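Local coordinates for putative phthiocerol dimycocerosate transporter LppX (Mycobacterium tuberculosis, PDB 2BYO), which probably carries phthiocerol dimycocerosate lipids from the cell membrane toward the outer membrane, holding them in the hydrophobic cavity of a U-shaped beta half-barrel, at residues S40-V45 with D61-A66; K36-V41 with S198-P203. All coordinates share one frame; numbering follows the deposited sequence.

Strand 40-49 is central to both contacts: in interaction 1 it pairs with strand 57-65, and in interaction 2 its start meets the turn that follows strand 191-198, its other neighbour in the sheet. The two share S40 and V41, and their centres lie about 8 Å apart. Two probable backbone hydrogen bonds tie them together, H42 N to S198 O at 2.8 Å and A66 N to T39 O at 3.1 Å. One face of the strand serves the lipid pocket, where the side chains of V41 and V43 each come within about 4 Å of bound docosahexaenoic acid; the other carries H42, a zinc ligand in this crystal.

Interaction 1: residues S40-V45 with D61-A66; sequences SVHVAV and DVDVRA. With ZN (zinc ion), chain C.
H42 and D61 share a zinc ion across the antiparallel hairpin of strands 40-49 and 57-65, with H42 NE2 and D61 OD2 each 2.0 Å from the metal. V41 and V64, like V43 and V62, form hydrogen-bonded pairs, and the bond from V43 N to V62 O is nearly straight (2.8 Å, 174° at the hydrogen). The tight side is the valine face, all four residues buried. V41 and V64 lie alongside each other, with V41 CG1 4.0 Å from V64 CB, and V43 touches the docosahexaenoic acid in the half-barrel cavity.

The face of H42, D61 and D63, all partly exposed, is more open and polar. CG of H42 is anti to the backbone N (chi1 -179°), and the ring reaches back over strand 57-65, V62 O lying over one face. D61 OD2 and D63 OD1 sit at its edge, in plane. Two waters complete the four ligands found around this zinc, and D61 OD1 forms a salt bridge with R46. H42 ND1 and D63 OD1 are 2.7 Å apart because both bind a second zinc, not through a hydrogen bond. With a metal on each nitrogen the ring would have no N-H left, consistent with imidazolate-like character.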
loop_
_atom_site.group_PDB
_atom_site.type_symbol
_atom_site.label_atom_id
_atom_site.label_comp_id
_atom_site.label_asym_id
_atom_site.label_seq_id
_atom_site.Cartn_x
_atom_site.Cartn_y
_atom_site.Cartn_z
ATOM N N SER A 40 -2.857 -14.041 -3.288
ATOM C CA SER A 40 -3.934 -13.060 -3.450
ATOM C C SER A 40 -4.183 -12.328 -2.145
ATOM O O SER A 40 -3.825 -12.815 -1.077
ATOM C CB SER A 40 -5.221 -13.729 -3.947
ATOM O OG SER A 40 -5.722 -14.663 -3.005
ATOM N N VAL A 41 -4.777 -11.145 -2.239
ATOM C CA VAL A 41 -5.033 -10.329 -1.067
ATOM C C VAL A 41 -6.097 -9.282 -1.420
ATOM O O VAL A 41 -6.266 -8.947 -2.583
ATOM C CB VAL A 41 -3.709 -9.655 -0.563
ATOM C CG1 VAL A 41 -3.185 -8.642 -1.572
ATOM C CG2 VAL A 41 -3.892 -9.002 0.799
ATOM N N HIS A 42 -6.832 -8.812 -0.420
ATOM C CA HIS A 42 -7.736 -7.673 -0.587
ATOM C C HIS A 42 -7.028 -6.478 0.030
ATOM O O HIS A 42 -6.429 -6.604 1.109
ATOM C CB HIS A 42 -9.074 -7.948 0.103
ATOM C CG HIS A 42 -10.074 -6.839 -0.030
ATOM N ND1 HIS A 42 -11.034 -6.815 -1.021
ATOM C CD2 HIS A 42 -10.291 -5.741 0.730
ATOM C CE1 HIS A 42 -11.787 -5.740 -0.873
ATOM N NE2 HIS A 42 -11.345 -5.063 0.171
ATOM N N VAL A 43 -7.027 -5.355 -0.687
ATOM C CA VAL A 43 -6.411 -4.117 -0.213
ATOM C C VAL A 43 -7.438 -2.981 -0.145
ATOM O O VAL A 43 -8.211 -2.751 -1.102
ATOM C CB VAL A 43 -5.222 -3.680 -1.097
ATOM C CG1 VAL A 43 -4.751 -2.301 -0.708
ATOM C CG2 VAL A 43 -4.058 -4.648 -0.945
ATOM N N ALA A 44 -7.443 -2.302 1.004
ATOM C CA ALA A 44 -8.236 -1.114 1.224
ATOM C C ALA A 44 -7.295 0.066 1.407
ATOM O O ALA A 44 -6.480 0.101 2.343
ATOM C CB ALA A 44 -9.111 -1.286 2.436
ATOM N N VAL A 45 -7.388 1.017 0.495
ATOM C CA VAL A 45 -6.621 2.252 0.572
ATOM C C VAL A 45 -7.531 3.382 1.044
ATOM O O VAL A 45 -8.613 3.584 0.505
ATOM C CB VAL A 45 -5.998 2.615 -0.789
ATOM C CG1 VAL A 45 -5.219 3.925 -0.689
ATOM C CG2 VAL A 45 -5.088 1.482 -1.290
ATOM N N ASP A 61 -10.946 -0.111 -2.606
ATOM C CA ASP A 61 -11.028 -1.468 -2.100
ATOM C C ASP A 61 -10.875 -2.368 -3.302
ATOM O O ASP A 61 -11.715 -2.342 -4.216
ATOM C CB ASP A 61 -12.353 -1.735 -1.401
ATOM C CG ASP A 61 -12.397 -1.123 -0.025
ATOM O OD1 ASP A 61 -12.617 0.097 0.061
ATOM O OD2 ASP A 61 -12.188 -1.857 0.959
ATOM N N VAL A 62 -9.807 -3.164 -3.286
ATOM C CA VAL A 62 -9.334 -3.854 -4.478
ATOM C C VAL A 62 -8.910 -5.294 -4.165
ATOM O O VAL A 62 -8.175 -5.541 -3.217
ATOM C CB VAL A 62 -8.152 -3.064 -5.110
ATOM C CG1 VAL A 62 -7.671 -3.710 -6.402
ATOM C CG2 VAL A 62 -8.581 -1.627 -5.406
ATOM N N ASP A 63 -9.378 -6.233 -4.976
ATOM C CA ASP A 63 -8.894 -7.608 -4.939
ATOM C C ASP A 63 -7.690 -7.724 -5.857
ATOM O O ASP A 63 -7.733 -7.245 -6.984
ATOM C CB ASP A 63 -9.979 -8.573 -5.401
ATOM C CG ASP A 63 -11.064 -8.761 -4.372
ATOM O OD1 ASP A 63 -10.835 -8.494 -3.173
ATOM O OD2 ASP A 63 -12.163 -9.190 -4.754
ATOM N N VAL A 64 -6.621 -8.355 -5.364
ATOM C CA VAL A 64 -5.360 -8.433 -6.088
ATOM C C VAL A 64 -4.945 -9.885 -6.249
ATOM O O VAL A 64 -4.955 -10.655 -5.284
ATOM C CB VAL A 64 -4.227 -7.675 -5.354
ATOM C CG1 VAL A 64 -2.912 -7.781 -6.135
ATOM C CG2 VAL A 64 -4.597 -6.213 -5.151
ATOM N N ARG A 65 -4.592 -10.251 -7.478
ATOM C CA ARG A 65 -3.893 -11.497 -7.755
ATOM C C ARG A 65 -2.443 -11.159 -8.091
ATOM O O ARG A 65 -2.184 -10.299 -8.933
ATOM C CB ARG A 65 -4.539 -12.245 -8.918
ATOM C CG ARG A 65 -3.926 -13.608 -9.185
ATOM C CD ARG A 65 -4.448 -14.168 -10.495
ATOM N NE ARG A 65 -3.998 -13.355 -11.625
ATOM C CZ ARG A 65 -4.609 -13.286 -12.803
ATOM N NH1 ARG A 65 -5.723 -13.982 -13.033
ATOM N NH2 ARG A 65 -4.109 -12.509 -13.761
ATOM N N ALA A 66 -1.509 -11.852 -7.443
ATOM C CA ALA A 66 -0.090 -11.474 -7.501
ATOM C C ALA A 66 0.574 -11.799 -8.834
ATOM O O ALA A 66 1.359 -11.002 -9.332
ATOM C CB ALA A 66 0.693 -12.117 -6.348
HETATM ZN ZN ZN C . -12.606 -3.862 1.066
HETATM O O HOH W 1 -12.585 -4.363 3.274
HETATM O O HOH W 2 -14.832 -4.179 0.154
#

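Interaction 2: residues K36-V41 with S198-P203; sequences KGLTSV and SKWNEP
N201 OD1 is gripped by two successive backbone N-H groups, T39 N at 2.7 Å and, more weakly, S40 N at 3.4 Å. N201 belongs to a type II beta turn, K199 to E202, that follows strand 191-198 of the half-barrel and lies against the start of strand 40-49. The turn is closed by the backbone bond from E202 N to K199 O. T39 N approaches the amide oxygen in the carbonyl plane, at a C=O...N angle of 160°. With CG anti to the carbonyl carbon (chi1 -67°), the N201 side chain swings across to these donors.

Its backbone takes part as well: N201 N donates to S40 O over 2.8 Å, almost straight at the hydrogen (171°) although the donor stands above the carbonyl plane. The asparagine therefore both gives and accepts, joining the turn to T39 and S40, where loop passes into strand, through three bonds, one of them weak. S40 OG adds a fourth, to E202 O.

Apolar contacts lie beside these bonds. The indole of W200 meets L38 at its edge, CD1 being 3.7 Å from L38 CD2, while V41 approaches obliquely. The indole is also stacked with H180, and W200 NE1 bonds to Q197 OE1, which fixes the ring's rotation. V41 CG2, anti to its own backbone N, comes to 3.3 Å from S198 O and 3.8 Å from W200 CD1.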
loop_
_atom_site.group_PDB
_atom_site.type_symbol
_atom_site.label_atom_id
_atom_site.label_comp_id
_atom_site.label_asym_id
_atom_site.label_seq_id
_atom_site.Cartn_x
_atom_site.Cartn_y
_atom_site.Cartn_z
ATOM N N LYS A 36 5.218 -10.657 0.106
ATOM C CA LYS A 36 5.761 -11.140 -1.158
ATOM C C LYS A 36 5.270 -12.549 -1.553
ATOM O O LYS A 36 5.146 -12.856 -2.741
ATOM C CB LYS A 36 7.289 -11.149 -1.110
ATOM C CG LYS A 36 7.928 -9.817 -1.379
ATOM C CD LYS A 36 9.441 -9.996 -1.654
ATOM C CE LYS A 36 10.139 -8.660 -1.949
ATOM N NZ LYS A 36 11.594 -8.838 -2.316
ATOM N N GLY A 37 5.015 -13.395 -0.558
ATOM C CA GLY A 37 4.589 -14.776 -0.789
ATOM C C GLY A 37 3.104 -14.996 -1.048
ATOM O O GLY A 37 2.684 -16.120 -1.310
ATOM N N LEU A 38 2.308 -13.939 -0.964
ATOM C CA LEU A 38 0.854 -14.032 -1.165
ATOM C C LEU A 38 0.471 -14.381 -2.601
ATOM O O LEU A 38 1.071 -13.885 -3.555
ATOM C CB LEU A 38 0.187 -12.702 -0.790
ATOM C CG LEU A 38 0.240 -12.316 0.684
ATOM C CD1 LEU A 38 -0.177 -10.867 0.880
ATOM C CD2 LEU A 38 -0.650 -13.240 1.508
ATOM N N THR A 39 -0.524 -15.256 -2.737
ATOM C CA THR A 39 -1.122 -15.567 -4.021
ATOM C C THR A 39 -2.179 -14.509 -4.332
ATOM O O THR A 39 -2.398 -14.138 -5.496
ATOM C CB THR A 39 -1.790 -16.952 -3.981
ATOM O OG1 THR A 39 -0.860 -17.919 -3.480
ATOM C CG2 THR A 39 -2.249 -17.376 -5.362
ATOM N N SER A 40 -2.857 -14.041 -3.288
ATOM C CA SER A 40 -3.934 -13.060 -3.450
ATOM C C SER A 40 -4.183 -12.328 -2.145
ATOM O O SER A 40 -3.825 -12.815 -1.077
ATOM C CB SER A 40 -5.221 -13.729 -3.947
ATOM O OG SER A 40 -5.722 -14.663 -3.005
ATOM N N VAL A 41 -4.777 -11.145 -2.239
ATOM C CA VAL A 41 -5.033 -10.329 -1.067
ATOM C C VAL A 41 -6.097 -9.282 -1.420
ATOM O O VAL A 41 -6.266 -8.947 -2.583
ATOM C CB VAL A 41 -3.709 -9.655 -0.563
ATOM C CG1 VAL A 41 -3.185 -8.642 -1.572
ATOM C CG2 VAL A 41 -3.892 -9.002 0.799
ATOM N N SER A 198 -6.297 -7.652 3.871
ATOM C CA SER A 198 -7.156 -8.702 4.418
ATOM C C SER A 198 -7.333 -9.784 3.366
ATOM O O SER A 198 -6.836 -9.661 2.244
ATOM C CB SER A 198 -8.515 -8.121 4.824
ATOM O OG SER A 198 -9.144 -7.496 3.713
ATOM N N LYS A 199 -8.051 -10.841 3.724
ATOM C CA LYS A 199 -8.439 -11.902 2.773
ATOM C C LYS A 199 -7.241 -12.575 2.108
ATOM O O LYS A 199 -7.296 -13.001 0.957
ATOM C CB LYS A 199 -9.428 -11.369 1.723
ATOM C CG LYS A 199 -10.653 -10.662 2.350
ATOM C CD LYS A 199 -11.751 -10.413 1.337
ATOM C CE LYS A 199 -12.623 -11.632 1.095
ATOM N NZ LYS A 199 -13.594 -11.882 2.198
ATOM N N TRP A 200 -6.160 -12.682 2.869
ATOM C CA TRP A 200 -4.917 -13.262 2.381
ATOM C C TRP A 200 -5.180 -14.643 1.820
ATOM O O TRP A 200 -5.727 -15.494 2.517
ATOM C CB TRP A 200 -3.896 -13.356 3.517
ATOM C CG TRP A 200 -3.584 -12.008 4.142
ATOM C CD1 TRP A 200 -2.651 -11.100 3.717
ATOM C CD2 TRP A 200 -4.211 -11.427 5.302
ATOM N NE1 TRP A 200 -2.652 -9.990 4.547
ATOM C CE2 TRP A 200 -3.595 -10.166 5.525
ATOM C CE3 TRP A 200 -5.223 -11.855 6.181
ATOM C CZ2 TRP A 200 -3.968 -9.324 6.577
ATOM C CZ3 TRP A 200 -5.590 -11.019 7.235
ATOM C CH2 TRP A 200 -4.961 -9.762 7.420
ATOM N N ASN A 201 -4.804 -14.843 0.556
ATOM C CA ASN A 201 -4.917 -16.117 -0.119
ATOM C C ASN A 201 -6.347 -16.661 -0.251
ATOM O O ASN A 201 -6.550 -17.847 -0.520
ATOM C CB ASN A 201 -3.963 -17.139 0.512
ATOM C CG ASN A 201 -2.500 -16.784 0.286
ATOM O OD1 ASN A 201 -2.149 -16.182 -0.726
ATOM N ND2 ASN A 201 -1.641 -17.174 1.215
ATOM N N GLU A 202 -7.339 -15.786 -0.102
ATOM C CA GLU A 202 -8.717 -16.139 -0.434
ATOM C C GLU A 202 -8.895 -15.851 -1.924
ATOM O O GLU A 202 -8.419 -14.830 -2.416
ATOM C CB GLU A 202 -9.711 -15.358 0.429
ATOM C CG GLU A 202 -9.572 -15.694 1.925
ATOM C CD GLU A 202 -10.482 -14.883 2.842
ATOM O OE1 GLU A 202 -11.528 -14.378 2.393
ATOM O OE2 GLU A 202 -10.140 -14.741 4.032
ATOM N N PRO A 203 -9.555 -16.754 -2.652
ATOM C CA PRO A 203 -9.583 -16.640 -4.104
ATOM C C PRO A 203 -10.290 -15.377 -4.602
ATOM O O PRO A 203 -11.176 -14.857 -3.941
ATOM C CB PRO A 203 -10.302 -17.927 -4.553
ATOM C CG PRO A 203 -11.026 -18.419 -3.368
ATOM C CD PRO A 203 -10.296 -17.927 -2.166
#